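Local coordinates for protein 5-oxopent-3-ene-1,2,5-tricarboxylate decarboxylase (Exiguobacterium antarcticum B7, PDB 6IYM) that belongs to the fumarylacetoacetate hydrolase family, is a two-chain assembly in this crystal structure and binds a magnesium ion, at residues V166-F169 with R170-L174; T223-S226 with R227-L231; T199-G203 with E204-S208; E112-A115 with D116-Q119. All blocks are in the same frame, centred on the assembly; numbering follows the deposited sequence.

Interaction 1: V166-F169 with R170-L174; sequences VQFF and RGKSL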
loop_
_atom_site.group_PDB
_atom_site.type_symbol
_atom_site.label_atom_id
_atom_site.label_comp_id
_atom_site.label_asym_id
_atom_site.label_seq_id
_atom_site.Cartn_x
_atom_site.Cartn_y
_atom_site.Cartn_z
ATOM N N VAL A 166 3.006 -14.232 9.028
ATOM C CA VAL A 166 3.431 -15.021 7.830
ATOM C C VAL A 166 3.829 -14.106 6.666
ATOM O O VAL A 166 4.934 -14.318 6.080
ATOM C CB VAL A 166 2.332 -16.008 7.428
ATOM C CG1 VAL A 166 2.732 -16.834 6.208
ATOM C CG2 VAL A 166 1.948 -16.887 8.603
ATOM N N GLN A 167 2.940 -13.194 6.266
ATOM C CA GLN A 167 3.248 -12.170 5.242
ATOM C C GLN A 167 3.987 -11.030 5.930
ATOM O O GLN A 167 3.696 -10.795 7.092
ATOM C CB GLN A 167 1.961 -11.693 4.585
ATOM C CG GLN A 167 1.240 -12.822 3.889
ATOM C CD GLN A 167 1.807 -13.065 2.526
ATOM O OE1 GLN A 167 1.965 -12.132 1.729
ATOM N NE2 GLN A 167 2.092 -14.328 2.250
ATOM N N PHE A 168 4.924 -10.374 5.239
ATOM C CA PHE A 168 5.889 -9.439 5.880
ATOM C C PHE A 168 5.215 -8.115 6.273
ATOM O O PHE A 168 5.758 -7.438 7.158
ATOM C CB PHE A 168 7.115 -9.257 4.981
ATOM C CG PHE A 168 7.932 -10.505 4.774
ATOM C CD1 PHE A 168 7.775 -11.616 5.586
ATOM C CD2 PHE A 168 8.883 -10.548 3.777
ATOM C CE1 PHE A 168 8.525 -12.762 5.377
ATOM C CE2 PHE A 168 9.647 -11.685 3.576
ATOM C CZ PHE A 168 9.468 -12.790 4.379
ATOM N N PHE A 169 4.051 -7.797 5.696
ATOM C CA PHE A 169 3.374 -6.475 5.744
ATOM C C PHE A 169 3.367 -5.878 7.152
ATOM O O PHE A 169 3.883 -4.775 7.335
ATOM C CB PHE A 169 1.910 -6.569 5.308
ATOM C CG PHE A 169 1.159 -5.279 5.516
ATOM C CD1 PHE A 169 1.550 -4.126 4.867
ATOM C CD2 PHE A 169 0.081 -5.213 6.375
ATOM C CE1 PHE A 169 0.860 -2.941 5.067
ATOM C CE2 PHE A 169 -0.610 -4.032 6.564
ATOM C CZ PHE A 169 -0.217 -2.899 5.921
ATOM N N ARG A 170 2.758 -6.567 8.109
ATOM C CA ARG A 170 2.548 -6.039 9.478
ATOM C C ARG A 170 3.909 -5.780 10.143
ATOM O O ARG A 170 4.088 -4.685 10.647
ATOM C CB ARG A 170 1.692 -6.970 10.344
ATOM C CG ARG A 170 1.467 -6.407 11.740
ATOM C CD ARG A 170 0.215 -6.889 12.463
ATOM N NE ARG A 170 0.397 -6.656 13.890
ATOM C CZ ARG A 170 0.293 -5.481 14.480
ATOM N NH1 ARG A 170 -0.016 -4.390 13.797
ATOM N NH2 ARG A 170 0.510 -5.389 15.775
ATOM N N GLY A 171 4.807 -6.760 10.157
ATOM C CA GLY A 171 6.114 -6.648 10.837
ATOM C C GLY A 171 7.006 -5.578 10.219
ATOM O O GLY A 171 8.013 -5.240 10.866
ATOM N N LYS A 172 6.644 -5.028 9.044
ATOM C CA LYS A 172 7.418 -3.956 8.352
ATOM C C LYS A 172 6.685 -2.613 8.407
ATOM O O LYS A 172 7.235 -1.631 7.890
ATOM C CB LYS A 172 7.731 -4.391 6.919
ATOM C CG LYS A 172 8.737 -5.532 6.872
ATOM C CD LYS A 172 9.204 -5.973 5.525
ATOM C CE LYS A 172 10.315 -7.011 5.612
ATOM N NZ LYS A 172 11.678 -6.421 5.564
ATOM N N SER A 173 5.500 -2.559 9.020
ATOM C CA SER A 173 4.544 -1.453 8.817
ATOM C C SER A 173 4.118 -0.766 10.121
ATOM O O SER A 173 3.321 0.209 10.030
ATOM C CB SER A 173 3.377 -1.953 8.011
ATOM O OG SER A 173 3.825 -2.363 6.734
ATOM N N LEU A 174 4.694 -1.129 11.272
ATOM C CA LEU A 174 4.435 -0.421 12.559
ATOM C C LEU A 174 4.888 1.025 12.433
ATOM O O LEU A 174 5.894 1.239 11.737
ATOM C CB LEU A 174 5.215 -1.112 13.685
ATOM C CG LEU A 174 4.793 -2.539 14.012
ATOM C CD1 LEU A 174 5.295 -2.944 15.388
ATOM C CD2 LEU A 174 3.282 -2.704 13.950
HETATM O O HOH W 1 4.544 -9.438 9.537
#
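Ser173 lies over the ring of Phe169, its CB 4.3 Å from the ring centroid and 21° off the normal, a CH-pi contact shifted toward the rim. Its OG turns to the backbone of Phe169 and donates to Phe169 O; the 2.5 Å separation is unusually short and its exact length doubtful. OG also bonds Ala100 N. With the Phe169 ring anti to its backbone N (chi1 173°), CD1 lies 3.4 Å from Ser173 OG, and one serine meets both ring and carbonyl. Lys172 adds a second donor to that carbonyl, its N lying 3.3 Å from Phe169 O and well above the carbonyl plane. Lys172 CD packs on Phe168 CB at 3.9 Å. A water lies between Gln167 O and Gly171 N, accepting from the latter at 2.8 Å. This compact turn follows helix 159-164, and the second subunit packs on it: Arg170 NH2 bonds Arg227 O of that subunit, and Gln167 OE1 bonds Phe168 N of the second subunit. The two bonds to Phe169 O, one from a hydroxyl and one from an amide, thus fix the base of Lys172, whose NZ is placed by Asp155, itself a magnesium ligand, and Thr157.

Interaction 2: T223-S226 with R227-L231; sequences TEVS and RGMTL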
loop_
_atom_site.group_PDB
_atom_site.type_symbol
_atom_site.label_atom_id
_atom_site.label_comp_id
_atom_site.label_asym_id
_atom_site.label_seq_id
_atom_site.Cartn_x
_atom_site.Cartn_y
_atom_site.Cartn_z
ATOM N N THR A 223 11.326 -3.234 -14.816
ATOM C CA THR A 223 10.797 -4.186 -15.837
ATOM C C THR A 223 9.864 -5.222 -15.194
ATOM O O THR A 223 8.735 -5.400 -15.692
ATOM C CB THR A 223 11.978 -4.871 -16.531
ATOM O OG1 THR A 223 12.472 -3.898 -17.463
ATOM C CG2 THR A 223 11.597 -6.194 -17.149
ATOM N N GLU A 224 10.304 -5.892 -14.125
ATOM C CA GLU A 224 9.568 -7.028 -13.510
ATOM C C GLU A 224 8.359 -6.528 -12.703
ATOM O O GLU A 224 7.293 -7.154 -12.762
ATOM C CB GLU A 224 10.511 -7.818 -12.606
ATOM C CG GLU A 224 11.517 -8.648 -13.364
ATOM C CD GLU A 224 10.902 -9.888 -13.977
ATOM O OE1 GLU A 224 10.460 -10.767 -13.196
ATOM O OE2 GLU A 224 10.830 -9.953 -15.228
ATOM N N VAL A 225 8.528 -5.448 -11.947
ATOM C CA VAL A 225 7.505 -4.913 -11.006
ATOM C C VAL A 225 6.298 -4.442 -11.810
ATOM O O VAL A 225 5.182 -4.675 -11.362
ATOM C CB VAL A 225 8.097 -3.795 -10.127
ATOM C CG1 VAL A 225 7.048 -3.062 -9.320
ATOM C CG2 VAL A 225 9.139 -4.370 -9.186
ATOM N N SER A 226 6.533 -3.819 -12.958
ATOM C CA SER A 226 5.506 -3.096 -13.741
ATOM C C SER A 226 4.759 -4.032 -14.692
ATOM O O SER A 226 3.934 -3.530 -15.447
ATOM C CB SER A 226 6.124 -1.993 -14.526
ATOM O OG SER A 226 6.973 -2.512 -15.540
ATOM N N ARG A 227 5.078 -5.323 -14.702
ATOM C CA ARG A 227 4.446 -6.310 -15.611
ATOM C C ARG A 227 2.979 -6.536 -15.199
ATOM O O ARG A 227 2.733 -7.248 -14.190
ATOM C CB ARG A 227 5.229 -7.624 -15.607
ATOM C CG ARG A 227 5.962 -7.921 -16.904
ATOM C CD ARG A 227 6.263 -9.401 -16.980
ATOM N NE ARG A 227 7.682 -9.646 -17.158
ATOM C CZ ARG A 227 8.258 -10.839 -17.051
ATOM N NH1 ARG A 227 7.532 -11.908 -16.755
ATOM N NH2 ARG A 227 9.563 -10.954 -17.249
ATOM N N GLY A 228 2.042 -5.977 -15.973
ATOM C CA GLY A 228 0.592 -6.021 -15.682
ATOM C C GLY A 228 0.208 -5.148 -14.490
ATOM O O GLY A 228 -0.975 -5.179 -14.100
ATOM N N MET A 229 1.152 -4.402 -13.909
ATOM C CA MET A 229 0.877 -3.493 -12.753
ATOM C C MET A 229 1.391 -2.084 -13.053
ATOM O O MET A 229 2.625 -1.920 -13.209
ATOM C CB MET A 229 1.520 -3.979 -11.456
ATOM C CG MET A 229 0.873 -3.306 -10.250
ATOM S SD MET A 229 1.669 -3.718 -8.684
ATOM C CE MET A 229 3.248 -2.911 -8.893
ATOM N N THR A 230 0.492 -1.097 -13.089
ATOM C CA THR A 230 0.830 0.337 -13.302
ATOM C C THR A 230 1.623 0.873 -12.101
ATOM O O THR A 230 1.187 0.666 -10.936
ATOM C CB THR A 230 -0.428 1.168 -13.595
ATOM O OG1 THR A 230 -0.994 0.682 -14.816
ATOM C CG2 THR A 230 -0.156 2.647 -13.745
ATOM N N LEU A 231 2.768 1.514 -12.385
ATOM C CA LEU A 231 3.527 2.305 -11.396
ATOM C C LEU A 231 3.015 3.739 -11.487
ATOM O O LEU A 231 2.869 4.231 -12.619
ATOM C CB LEU A 231 5.024 2.213 -11.690
ATOM C CG LEU A 231 5.629 0.808 -11.668
ATOM C CD1 LEU A 231 7.136 0.861 -11.959
ATOM C CD2 LEU A 231 5.365 0.138 -10.331
#
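Val225 and the chain that follows helix 218-225 meet in a close apolar cluster. Val225 CG1 touches Met229 CE and Leu231 CD2, each at 3.8 Å; the valine and leucine side chains cross at about a right angle. CG1 stands anti to the valine's backbone N (chi1 170°), which directs it to both partners, while the bend at the last methionine torsion (chi3 68°) brings CE also within 3.6 Å of Val225 O. Leu231 CD1 packs on Ser226 CB at 4.0 Å, and Ser226 OG is held by Leu222 O and Leu138 N. The helix ends here, and the chain reverses through Gly228, whose positive phi carries it into the loop before strand 236-238. Weak backbone bonds bridge the turn, Arg227 N to Glu224 O and Met229 N to Ser226 O, the latter at 3.3 Å. Phe169 of the second subunit packs on Met229. The more open side is ionic: Glu224 and Arg227 run side by side, pointing the same way, and Glu224 OE2 forms a salt bridge with Arg227 NH2 at 2.6 Å. The carboxylate and guanidinium planes stand 87° apart, with OE2 approaching from one face at the NH2 end.

Interaction 3: T199-G203 with E204-S208; sequences TRVNG and ELRQS. Unlike the reference sequence in segment 204-208: Glu204 (reference Gln).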
loop_
_atom_site.group_PDB
_atom_site.type_symbol
_atom_site.label_atom_id
_atom_site.label_comp_id
_atom_site.label_asym_id
_atom_site.label_seq_id
_atom_site.Cartn_x
_atom_site.Cartn_y
_atom_site.Cartn_z
ATOM N N THR A 199 25.434 0.525 6.456
ATOM C CA THR A 199 24.720 0.774 7.723
ATOM C C THR A 199 25.680 0.685 8.906
ATOM O O THR A 199 26.396 -0.324 9.027
ATOM C CB THR A 199 23.561 -0.202 7.857
ATOM O OG1 THR A 199 22.903 -0.096 6.601
ATOM C CG2 THR A 199 22.649 0.142 9.008
ATOM N N ARG A 200 25.655 1.699 9.749
ATOM C CA ARG A 200 26.317 1.678 11.079
ATOM C C ARG A 200 25.232 1.641 12.153
ATOM O O ARG A 200 24.183 2.292 11.960
ATOM C CB ARG A 200 27.248 2.874 11.243
ATOM C CG ARG A 200 28.479 2.773 10.360
ATOM C CD ARG A 200 29.414 3.953 10.438
ATOM N NE ARG A 200 30.475 3.699 9.477
ATOM C CZ ARG A 200 31.598 3.044 9.719
ATOM N NH1 ARG A 200 31.857 2.584 10.930
ATOM N NH2 ARG A 200 32.461 2.842 8.737
ATOM N N VAL A 201 25.459 0.838 13.187
ATOM C CA VAL A 201 24.646 0.831 14.431
ATOM C C VAL A 201 25.579 1.263 15.561
ATOM O O VAL A 201 26.632 0.615 15.746
ATOM C CB VAL A 201 23.981 -0.541 14.674
ATOM C CG1 VAL A 201 23.292 -0.620 16.039
ATOM C CG2 VAL A 201 23.001 -0.874 13.548
ATOM N N ASN A 202 25.243 2.363 16.222
ATOM C CA ASN A 202 26.090 2.981 17.272
ATOM C C ASN A 202 27.520 3.118 16.762
ATOM O O ASN A 202 28.430 2.937 17.567
ATOM C CB ASN A 202 26.039 2.125 18.536
ATOM C CG ASN A 202 24.611 2.010 18.996
ATOM O OD1 ASN A 202 23.876 2.987 18.847
ATOM N ND2 ASN A 202 24.225 0.853 19.532
ATOM N N GLY A 203 27.719 3.389 15.472
ATOM C CA GLY A 203 29.075 3.614 14.947
ATOM C C GLY A 203 29.729 2.351 14.412
ATOM O O GLY A 203 30.681 2.496 13.653
ATOM N N GLU A 204 29.242 1.157 14.748
ATOM C CA GLU A 204 29.831 -0.110 14.232
ATOM C C GLU A 204 29.313 -0.386 12.804
ATOM O O GLU A 204 28.089 -0.492 12.613
ATOM C CB GLU A 204 29.509 -1.301 15.127
ATOM C CG GLU A 204 30.140 -2.593 14.633
ATOM C CD GLU A 204 29.844 -3.866 15.418
ATOM O OE1 GLU A 204 28.677 -4.056 15.838
ATOM O OE2 GLU A 204 30.789 -4.689 15.581
ATOM N N LEU A 205 30.213 -0.566 11.837
ATOM C CA LEU A 205 29.842 -0.979 10.447
ATOM C C LEU A 205 29.138 -2.339 10.468
ATOM O O LEU A 205 29.740 -3.307 10.996
ATOM C CB LEU A 205 31.086 -1.014 9.562
ATOM C CG LEU A 205 30.792 -1.224 8.075
ATOM C CD1 LEU A 205 29.915 -0.100 7.540
ATOM C CD2 LEU A 205 32.077 -1.321 7.291
ATOM N N ARG A 206 27.888 -2.406 9.980
ATOM C CA ARG A 206 27.089 -3.661 9.997
ATOM C C ARG A 206 26.860 -4.132 8.575
ATOM O O ARG A 206 26.915 -5.328 8.381
ATOM C CB ARG A 206 25.708 -3.509 10.661
ATOM C CG ARG A 206 25.754 -3.211 12.154
ATOM C CD ARG A 206 26.334 -4.358 12.963
ATOM N NE ARG A 206 26.146 -4.145 14.394
ATOM C CZ ARG A 206 24.983 -4.252 15.050
ATOM N NH1 ARG A 206 23.870 -4.595 14.421
ATOM N NH2 ARG A 206 24.938 -4.022 16.351
ATOM N N GLN A 207 26.525 -3.213 7.660
ATOM C CA GLN A 207 26.212 -3.528 6.248
ATOM C C GLN A 207 27.135 -2.682 5.388
ATOM O O GLN A 207 27.229 -1.485 5.683
ATOM C CB GLN A 207 24.772 -3.148 5.849
ATOM C CG GLN A 207 23.693 -3.924 6.553
ATOM C CD GLN A 207 22.325 -3.620 5.996
ATOM O OE1 GLN A 207 21.736 -2.592 6.307
ATOM N NE2 GLN A 207 21.854 -4.465 5.092
ATOM N N SER A 208 27.711 -3.268 4.343
ATOM C CA SER A 208 28.621 -2.573 3.407
ATOM C C SER A 208 28.703 -3.331 2.063
ATOM O O SER A 208 29.627 -4.159 1.888
ATOM C CB SER A 208 29.962 -2.441 4.057
ATOM O OG SER A 208 30.755 -1.514 3.339
HETATM O O HOH W 2 26.932 -1.649 17.380
#
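Strands 199-201 and 204-208 run antiparallel through a type I' turn from Val201 to Glu204, and the register slips by one at a classic beta bulge where Arg206 and Gln207 both face Thr199. The carbonyl of Thr199 takes both amides: Arg206 N lies 2.7 Å from Thr199 O, nearly along the C=O axis, and Gln207 N approaches in the carbonyl plane, on a lone pair. Closer to the turn, Val201 and Glu204 form a hydrogen-bonded pair. Thr199 and Gln207 lie side by side on one face of the sheet, and Thr199 OG1 donates to Gln207 OE1 at 2.8 Å. That oxygen also accepts from Gly125 N, while NE2 is held by Thr241 and Pro242, which probably fixes the rotation of the amide. This beta hairpin forms one border, within the chain, of a five-stranded mixed sheet, and Tyr123 of strand 121-131 packs against Thr199, Val201 and Gln207. From within the bulge, Arg206 bends at chi2 (-66°) and spreads its guanidinium flat over Val201, whose CB sits 3.8 Å above the centre of that plane. Its NE forms a salt bridge with Glu204 OE1 at 2.9 Å, reaching it from above the carboxylate plane; a water joins Arg206 NH2 to Val201 O. On the other face, the extended Arg200 lays a guanidinium face against Leu205 CB, near its rim, while NH1 bonds Gly203 O at 3.0 Å with the oxygen exactly in the guanidinium plane.

Interaction 4: E112-A115 with D116-Q119; sequences ERHA and DLTQ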
loop_
_atom_site.group_PDB
_atom_site.type_symbol
_atom_site.label_atom_id
_atom_site.label_comp_id
_atom_site.label_asym_id
_atom_site.label_seq_id
_atom_site.Cartn_x
_atom_site.Cartn_y
_atom_site.Cartn_z
ATOM N N GLU A 112 9.971 4.432 16.658
ATOM C CA GLU A 112 9.240 3.926 17.838
ATOM C C GLU A 112 9.694 2.484 18.080
ATOM O O GLU A 112 9.716 1.705 17.119
ATOM C CB GLU A 112 7.739 4.108 17.595
ATOM C CG GLU A 112 6.855 3.563 18.689
ATOM C CD GLU A 112 5.385 3.938 18.568
ATOM O OE1 GLU A 112 4.634 3.604 19.504
ATOM O OE2 GLU A 112 4.982 4.535 17.537
ATOM N N ARG A 113 10.077 2.150 19.319
ATOM C CA ARG A 113 10.685 0.841 19.692
ATOM C C ARG A 113 9.647 -0.297 19.717
ATOM O O ARG A 113 10.031 -1.464 19.377
ATOM C CB ARG A 113 11.399 0.980 21.045
ATOM C CG ARG A 113 11.682 -0.334 21.766
ATOM C CD ARG A 113 12.842 -1.103 21.160
ATOM N NE ARG A 113 13.026 -2.404 21.796
ATOM C CZ ARG A 113 12.382 -3.508 21.473
ATOM N NH1 ARG A 113 11.497 -3.496 20.489
ATOM N NH2 ARG A 113 12.628 -4.638 22.125
ATOM N N HIS A 114 8.404 -0.018 20.131
ATOM C CA HIS A 114 7.276 -0.994 20.222
ATOM C C HIS A 114 7.717 -2.250 21.011
ATOM O O HIS A 114 7.529 -3.376 20.506
ATOM C CB HIS A 114 6.755 -1.364 18.809
ATOM C CG HIS A 114 6.252 -0.236 17.954
ATOM N ND1 HIS A 114 4.930 0.185 17.966
ATOM C CD2 HIS A 114 6.862 0.484 16.979
ATOM C CE1 HIS A 114 4.783 1.184 17.115
ATOM N NE2 HIS A 114 5.960 1.382 16.478
ATOM N N ALA A 115 8.285 -2.111 22.220
ATOM C CA ALA A 115 8.807 -3.271 22.997
ATOM C C ALA A 115 7.685 -4.277 23.314
ATOM O O ALA A 115 7.965 -5.506 23.304
ATOM C CB ALA A 115 9.529 -2.807 24.247
ATOM N N ASP A 116 6.446 -3.820 23.535
ATOM C CA ASP A 116 5.267 -4.727 23.709
ATOM C C ASP A 116 5.060 -5.629 22.480
ATOM O O ASP A 116 4.560 -6.767 22.652
ATOM C CB ASP A 116 3.969 -3.966 24.000
ATOM C CG ASP A 116 3.712 -2.746 23.123
ATOM O OD1 ASP A 116 4.535 -2.478 22.205
ATOM O OD2 ASP A 116 2.686 -2.066 23.364
ATOM N N LEU A 117 5.400 -5.180 21.266
ATOM C CA LEU A 117 5.035 -5.956 20.041
ATOM C C LEU A 117 6.219 -6.760 19.519
ATOM O O LEU A 117 5.941 -7.784 18.871
ATOM C CB LEU A 117 4.483 -5.008 18.968
ATOM C CG LEU A 117 3.393 -4.049 19.453
ATOM C CD1 LEU A 117 2.748 -3.295 18.297
ATOM C CD2 LEU A 117 2.317 -4.791 20.236
ATOM N N THR A 118 7.463 -6.305 19.755
ATOM C CA THR A 118 8.697 -6.890 19.160
ATOM C C THR A 118 9.815 -7.026 20.201
ATOM O O THR A 118 10.003 -6.063 20.982
ATOM C CB THR A 118 9.348 -6.017 18.071
ATOM O OG1 THR A 118 8.436 -5.104 17.472
ATOM C CG2 THR A 118 9.972 -6.879 17.001
ATOM N N GLN A 119 10.557 -8.138 20.160
ATOM C CA GLN A 119 11.907 -8.239 20.787
ATOM C C GLN A 119 12.934 -8.666 19.731
ATOM O O GLN A 119 14.021 -9.063 20.130
ATOM C CB GLN A 119 11.903 -9.200 21.984
ATOM C CG GLN A 119 10.966 -8.783 23.112
ATOM C CD GLN A 119 11.380 -7.512 23.807
ATOM O OE1 GLN A 119 10.574 -6.601 24.021
ATOM N NE2 GLN A 119 12.644 -7.447 24.184
#
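A type I beta turn from His114 to Leu117, with Thr118 N adding a second bond to His114 O, lies in the loop between strands 111-112 and 121-131 and is clasped by an arginine. Of the two successive amides that His114 O accepts from, Leu117 N at 2.9 Å comes from well above the carbonyl plane, whereas Thr118 N at 3.0 Å meets the oxygen almost head-on, with a C=O...N angle of 168°. The His114 and Leu117 side chains cross at a slant, ND1 lying 4.1 Å from Leu117 CD1, and both pack on Leu174. The imidazole is tied down at its far side, where NE2 bonds Asp175 O. Asp116 brings OD1 back to 3.4 Å from His114 C, while its OD2 makes a salt bridge with Arg227 NH1 of the second subunit; Gly228 of that subunit packs on His114 and Leu117. The loop therefore contributes to the dimer interface as well as bridging two strands of its own chain. Arg113 secures the other flank. Its CG is anti to the backbone N (chi1 161°), and a bend at chi2 (76°) brings the guanidinium back to the turn, one face against Ala115 CA. Both terminal nitrogens grip a single oxygen end-on and from the same face of the carbonyl plane: Arg113 NH1 lies 3.0 Å and Arg113 NH2 3.2 Å from Thr118 O.

From the N terminus the order is interaction 4, 1, 3 and 2, each a turn that closes on itself before the next opens; none nest or cross. Interaction 4 closes the loop between strands 111-112 and 121-131. It touches interaction 1, in the loop after helix 159-164, where Leu174 packs on His114 and Leu117. Interaction 3 is the hairpin 196-201/204-210, about 10 Å from interaction 1 at the nearest atoms. Interaction 2 ends helix 218-225, on the opposite side of the chain's centre from interaction 3. Within one chain, interactions 2 and 4 are far apart, but across the dimer Arg227 and Gly228 of one subunit meet His114, Asp116 and Leu117 of the other.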